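Local coordinates for protein toxin-antitoxin system antitoxin MntA family (PDB 6M6U) that neutralises the toxin HepT mainly by successively transferring three AMP units from ATP to a tyrosine of the toxin, using magnesium ions, at residues 13-27 / 39-51. The protein carries 2 engineered substitutions. Residues are numbered along the deposited sequence; the frame is centred on the assembly and turned at random.
Engineered in segment 39-51: E39 (natural residue Asp), E41 (natural residue Asp).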
loop_
_atom_site.group_PDB
_atom_site.type_symbol
_atom_site.label_atom_id
_atom_site.label_comp_id
_atom_site.label_asym_id
_atom_site.label_seq_id
_atom_site.Cartn_x
_atom_site.Cartn_y
_atom_site.Cartn_z
ATOM N N LEU E 13 13.691 2.707 -25.780
ATOM C CA LEU E 13 13.344 4.124 -25.724
ATOM C C LEU E 13 13.500 4.786 -27.089
ATOM O O LEU E 13 12.651 5.588 -27.492
ATOM C CB LEU E 13 14.198 4.838 -24.676
ATOM C CG LEU E 13 14.052 4.336 -23.237
ATOM C CD1 LEU E 13 15.070 5.016 -22.331
ATOM C CD2 LEU E 13 12.634 4.558 -22.720
ATOM N N ARG E 14 14.574 4.468 -27.813
ATOM C CA ARG E 14 14.736 5.007 -29.159
ATOM C C ARG E 14 13.568 4.611 -30.052
ATOM O O ARG E 14 13.035 5.442 -30.797
ATOM C CB ARG E 14 16.054 4.529 -29.761
ATOM C CG ARG E 14 17.272 5.185 -29.158
ATOM C CD ARG E 14 17.987 6.016 -30.199
ATOM N NE ARG E 14 18.840 5.203 -31.057
ATOM C CZ ARG E 14 19.197 5.543 -32.291
ATOM N NH1 ARG E 14 18.762 6.680 -32.822
ATOM N NH2 ARG E 14 19.982 4.743 -32.998
ATOM N N ASP E 15 13.146 3.346 -29.977
ATOM C CA ASP E 15 12.043 2.868 -30.798
ATOM C C ASP E 15 10.707 3.480 -30.409
ATOM O O ASP E 15 9.786 3.477 -31.231
ATOM C CB ASP E 15 11.924 1.342 -30.711
ATOM C CG ASP E 15 13.121 0.620 -31.303
ATOM O OD1 ASP E 15 14.024 1.291 -31.850
ATOM O OD2 ASP E 15 13.153 -0.628 -31.225
ATOM N N ASN E 16 10.569 3.995 -29.184
ATOM C CA ASN E 16 9.269 4.430 -28.686
ATOM C C ASN E 16 9.148 5.927 -28.430
ATOM O O ASN E 16 8.027 6.407 -28.236
ATOM C CB ASN E 16 8.914 3.673 -27.396
ATOM C CG ASN E 16 8.438 2.260 -27.663
ATOM O OD1 ASN E 16 7.249 2.026 -27.869
ATOM N ND2 ASN E 16 9.361 1.312 -27.663
ATOM N N ILE E 17 10.243 6.680 -28.425
ATOM C CA ILE E 17 10.153 8.108 -28.120
ATOM C C ILE E 17 10.596 8.928 -29.325
ATOM O O ILE E 17 11.776 8.892 -29.700
ATOM C CB ILE E 17 10.983 8.470 -26.880
ATOM C CG1 ILE E 17 10.488 7.689 -25.665
ATOM C CG2 ILE E 17 10.889 9.964 -26.608
ATOM C CD1 ILE E 17 11.297 7.922 -24.410
ATOM N N PRO E 18 9.697 9.685 -29.950
ATOM C CA PRO E 18 10.106 10.523 -31.082
ATOM C C PRO E 18 11.051 11.631 -30.646
ATOM O O PRO E 18 10.889 12.224 -29.575
ATOM C CB PRO E 18 8.780 11.097 -31.597
ATOM C CG PRO E 18 7.872 11.055 -30.412
ATOM C CD PRO E 18 8.261 9.819 -29.647
ATOM N N LYS E 19 12.045 11.902 -31.492
ATOM C CA LYS E 19 12.974 13.018 -31.294
ATOM C C LYS E 19 13.668 12.937 -29.937
ATOM O O LYS E 19 13.879 13.948 -29.264
ATOM C CB LYS E 19 12.262 14.361 -31.459
ATOM C CG LYS E 19 11.630 14.558 -32.821
ATOM C CD LYS E 19 10.633 15.692 -32.783
ATOM C CE LYS E 19 9.521 15.384 -31.795
ATOM N NZ LYS E 19 8.802 16.616 -31.388
ATOM N N LEU E 20 14.017 11.717 -29.535
ATOM C CA LEU E 20 14.749 11.511 -28.293
ATOM C C LEU E 20 16.100 12.212 -28.355
ATOM O O LEU E 20 16.736 12.273 -29.409
ATOM C CB LEU E 20 14.930 10.016 -28.052
ATOM C CG LEU E 20 15.494 9.538 -26.720
ATOM C CD1 LEU E 20 14.602 9.983 -25.578
ATOM C CD2 LEU E 20 15.602 8.022 -26.759
ATOM N N GLN E 21 16.534 12.747 -27.229
ATOM C CA GLN E 21 17.795 13.481 -27.210
ATOM C C GLN E 21 18.770 12.977 -26.160
ATOM O O GLN E 21 19.978 12.994 -26.401
ATOM C CB GLN E 21 17.532 14.982 -26.987
ATOM C CG GLN E 21 16.771 15.649 -28.120
ATOM C CD GLN E 21 16.217 17.008 -27.737
ATOM O OE1 GLN E 21 16.242 17.395 -26.569
ATOM N NE2 GLN E 21 15.706 17.737 -28.721
ATOM N N LEU E 22 18.285 12.545 -24.997
ATOM C CA LEU E 22 19.163 12.131 -23.913
ATOM C C LEU E 22 18.532 10.970 -23.165
ATOM O O LEU E 22 17.330 10.988 -22.891
ATOM C CB LEU E 22 19.437 13.294 -22.941
ATOM C CG LEU E 22 20.242 14.487 -23.471
ATOM C CD1 LEU E 22 20.074 15.705 -22.573
ATOM C CD2 LEU E 22 21.722 14.148 -23.630
ATOM N N ILE E 23 19.341 9.959 -22.848
ATOM C CA ILE E 23 18.955 8.873 -21.948
ATOM C C ILE E 23 19.945 8.847 -20.793
ATOM O O ILE E 23 21.162 8.816 -21.018
ATOM C CB ILE E 23 18.934 7.504 -22.654
ATOM C CG1 ILE E 23 17.921 7.479 -23.797
ATOM C CG2 ILE E 23 18.618 6.402 -21.657
ATOM C CD1 ILE E 23 17.862 6.149 -24.511
ATOM N N TYR E 24 19.429 8.856 -19.567
ATOM C CA TYR E 24 20.246 8.708 -18.371
ATOM C C TYR E 24 19.723 7.566 -17.526
ATOM O O TYR E 24 18.509 7.419 -17.341
ATOM C CB TYR E 24 20.256 9.960 -17.486
ATOM C CG TYR E 24 20.870 11.174 -18.116
ATOM C CD1 TYR E 24 22.246 11.329 -18.173
ATOM C CD2 TYR E 24 20.070 12.175 -18.639
ATOM C CE1 TYR E 24 22.807 12.446 -18.748
ATOM C CE2 TYR E 24 20.619 13.290 -19.212
ATOM C CZ TYR E 24 21.987 13.422 -19.268
ATOM O OH TYR E 24 22.530 14.544 -19.844
ATOM N N LEU E 25 20.651 6.775 -17.011
ATOM C CA LEU E 25 20.388 5.908 -15.878
ATOM C C LEU E 25 20.816 6.669 -14.631
ATOM O O LEU E 25 21.896 7.267 -14.610
ATOM C CB LEU E 25 21.165 4.598 -16.025
ATOM C CG LEU E 25 20.880 3.430 -15.089
ATOM C CD1 LEU E 25 19.496 2.835 -15.357
ATOM C CD2 LEU E 25 21.973 2.383 -15.257
ATOM N N PHE E 26 19.958 6.696 -13.613
ATOM C CA PHE E 26 20.308 7.388 -12.379
ATOM C C PHE E 26 19.805 6.564 -11.199
ATOM O O PHE E 26 19.310 5.444 -11.356
ATOM C CB PHE E 26 19.777 8.834 -12.373
ATOM C CG PHE E 26 18.274 8.953 -12.255
ATOM C CD1 PHE E 26 17.691 9.357 -11.060
ATOM C CD2 PHE E 26 17.447 8.701 -13.346
ATOM C CE1 PHE E 26 16.310 9.482 -10.940
ATOM C CE2 PHE E 26 16.064 8.823 -13.236
ATOM C CZ PHE E 26 15.496 9.215 -12.028
ATOM N N GLY E 27 19.963 7.116 -10.001
ATOM C CA GLY E 27 19.525 6.400 -8.828
ATOM C C GLY E 27 20.426 5.223 -8.504
ATOM O O GLY E 27 21.624 5.201 -8.805
ATOM N N GLU E 39 13.463 0.170 -7.919
ATOM C CA GLU E 39 13.192 0.466 -9.314
ATOM C C GLU E 39 14.478 0.780 -10.067
ATOM O O GLU E 39 15.460 1.263 -9.500
ATOM C CB GLU E 39 12.239 1.652 -9.443
ATOM C CG GLU E 39 10.971 1.552 -8.623
ATOM C CD GLU E 39 10.011 2.694 -8.906
ATOM O OE1 GLU E 39 9.246 2.602 -9.893
ATOM O OE2 GLU E 39 10.031 3.689 -8.148
ATOM N N ILE E 40 14.460 0.489 -11.361
ATOM C CA ILE E 40 15.420 1.069 -12.289
ATOM C C ILE E 40 14.905 2.457 -12.647
ATOM O O ILE E 40 13.759 2.609 -13.086
ATOM C CB ILE E 40 15.589 0.185 -13.533
ATOM C CG1 ILE E 40 15.986 -1.235 -13.113
ATOM C CG2 ILE E 40 16.622 0.775 -14.478
ATOM C CD1 ILE E 40 15.824 -2.260 -14.197
ATOM N N GLU E 41 15.729 3.475 -12.415
ATOM C CA GLU E 41 15.341 4.865 -12.610
ATOM C C GLU E 41 16.009 5.390 -13.872
ATOM O O GLU E 41 17.243 5.428 -13.963
ATOM C CB GLU E 41 15.708 5.710 -11.389
ATOM C CG GLU E 41 14.829 5.422 -10.175
ATOM C CD GLU E 41 15.379 5.993 -8.881
ATOM O OE1 GLU E 41 15.227 7.210 -8.637
ATOM O OE2 GLU E 41 15.968 5.217 -8.100
ATOM N N ILE E 42 15.192 5.783 -14.844
ATOM C CA ILE E 42 15.663 6.226 -16.149
ATOM C C ILE E 42 15.064 7.594 -16.446
ATOM O O ILE E 42 13.871 7.827 -16.215
ATOM C CB ILE E 42 15.289 5.215 -17.253
ATOM C CG1 ILE E 42 15.840 3.833 -16.910
ATOM C CG2 ILE E 42 15.806 5.683 -18.618
ATOM C CD1 ILE E 42 15.144 2.710 -17.641
ATOM N N ALA E 43 15.892 8.497 -16.958
ATOM C CA ALA E 43 15.467 9.833 -17.336
ATOM C C ALA E 43 15.726 10.036 -18.821
ATOM O O ALA E 43 16.748 9.588 -19.351
ATOM C CB ALA E 43 16.200 10.903 -16.525
ATOM N N VAL E 44 14.798 10.709 -19.488
ATOM C CA VAL E 44 14.910 10.974 -20.914
ATOM C C VAL E 44 14.592 12.437 -21.166
ATOM O O VAL E 44 13.797 13.060 -20.454
ATOM C CB VAL E 44 13.982 10.069 -21.758
ATOM C CG1 VAL E 44 14.494 8.639 -21.755
ATOM C CG2 VAL E 44 12.560 10.125 -21.224
ATOM N N LEU E 45 15.243 12.990 -22.180
ATOM C CA LEU E 45 14.887 14.284 -22.733
ATOM C C LEU E 45 14.571 14.075 -24.202
ATOM O O LEU E 45 15.383 13.508 -24.941
ATOM C CB LEU E 45 16.014 15.307 -22.565
ATOM C CG LEU E 45 15.689 16.741 -23.005
ATOM C CD1 LEU E 45 14.625 17.358 -22.104
ATOM C CD2 LEU E 45 16.941 17.601 -23.023
ATOM N N ALA E 46 13.385 14.499 -24.610
ATOM C CA ALA E 46 12.986 14.522 -26.005
ATOM C C ALA E 46 12.684 15.961 -26.405
ATOM O O ALA E 46 12.639 16.866 -25.565
ATOM C CB ALA E 46 11.770 13.619 -26.246
ATOM N N ALA E 47 12.470 16.169 -27.708
ATOM C CA ALA E 47 12.155 17.509 -28.196
ATOM C C ALA E 47 10.876 18.045 -27.565
ATOM O O ALA E 47 10.806 19.222 -27.189
ATOM C CB ALA E 47 12.039 17.505 -29.721
ATOM N N ASP E 48 9.855 17.202 -27.437
ATOM C CA ASP E 48 8.616 17.559 -26.765
ATOM C C ASP E 48 8.511 16.842 -25.428
ATOM O O ASP E 48 9.150 15.810 -25.193
ATOM C CB ASP E 48 7.386 17.201 -27.608
ATOM C CG ASP E 48 7.430 17.795 -28.993
ATOM O OD1 ASP E 48 6.988 17.108 -29.939
ATOM O OD2 ASP E 48 7.900 18.943 -29.143
ATOM N N THR E 49 7.680 17.402 -24.552
ATOM C CA THR E 49 7.266 16.674 -23.364
ATOM C C THR E 49 6.512 15.423 -23.789
ATOM O O THR E 49 5.726 15.446 -24.741
ATOM C CB THR E 49 6.365 17.537 -22.481
ATOM O OG1 THR E 49 5.146 17.804 -23.181
ATOM C CG2 THR E 49 7.031 18.855 -22.133
ATOM N N LEU E 50 6.764 14.322 -23.090
ATOM C CA LEU E 50 6.019 13.104 -23.349
ATOM C C LEU E 50 4.629 13.224 -22.746
ATOM O O LEU E 50 4.428 13.913 -21.743
ATOM C CB LEU E 50 6.726 11.883 -22.756
ATOM C CG LEU E 50 8.244 11.732 -22.902
ATOM C CD1 LEU E 50 8.679 10.361 -22.401
ATOM C CD2 LEU E 50 8.713 11.954 -24.332
ATOM N N ASP E 51 3.666 12.555 -23.373
ATOM C CA ASP E 51 2.385 12.342 -22.721
ATOM C C ASP E 51 2.609 11.540 -21.443
ATOM O O ASP E 51 3.329 10.536 -21.446
ATOM C CB ASP E 51 1.423 11.610 -23.661
ATOM C CG ASP E 51 0.099 11.259 -22.991
ATOM O OD1 ASP E 51 -0.434 10.160 -23.262
ATOM O OD2 ASP E 51 -0.408 12.080 -22.196
#
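Y24 and A43 exchange two nearly straight backbone hydrogen bonds, Y24 N to A43 O (2.8 Å) and A43 N to Y24 O, at the middle of the antiparallel strand pair 20-26/40-46 of the polymerase-beta-type nucleotidyltransferase fold. Toward A46 the pairing slips by one residue in a classic beta bulge, which lets one carbonyl serve two successive N-H groups where the register shifts: Q21 N and L22 N both donate to L45 O, at 2.7 and 3.1 Å. Beyond it, A47 N bonds to K19 O.

Apolar contacts cover the face turned to helices 6-16 and 52-66. The CD1 methyl of L13 touches both I42 CG2 and V44 CG1 (3.7 Å to the latter), while I17 uses CG2 to reach both A46 CB and L50 CD2. On the reverse face L22 and L45 run side by side.

Strand 20-26 runs into the GSX(10)DXD motif at G27, and strand 40-46 begins at its other end, where the engineered glutamates E39 and E41 occupy two magnesium-binding positions. CG of F26 sits between the backbone N and the carbonyl carbon (chi1 70°), which brings the ring over the E41 backbone; L82, V86 and Q89 of helix 80-89 also touch it. E41 CB sits over one ring face in a CH-pi contact, 3.6 Å from the F26 centroid.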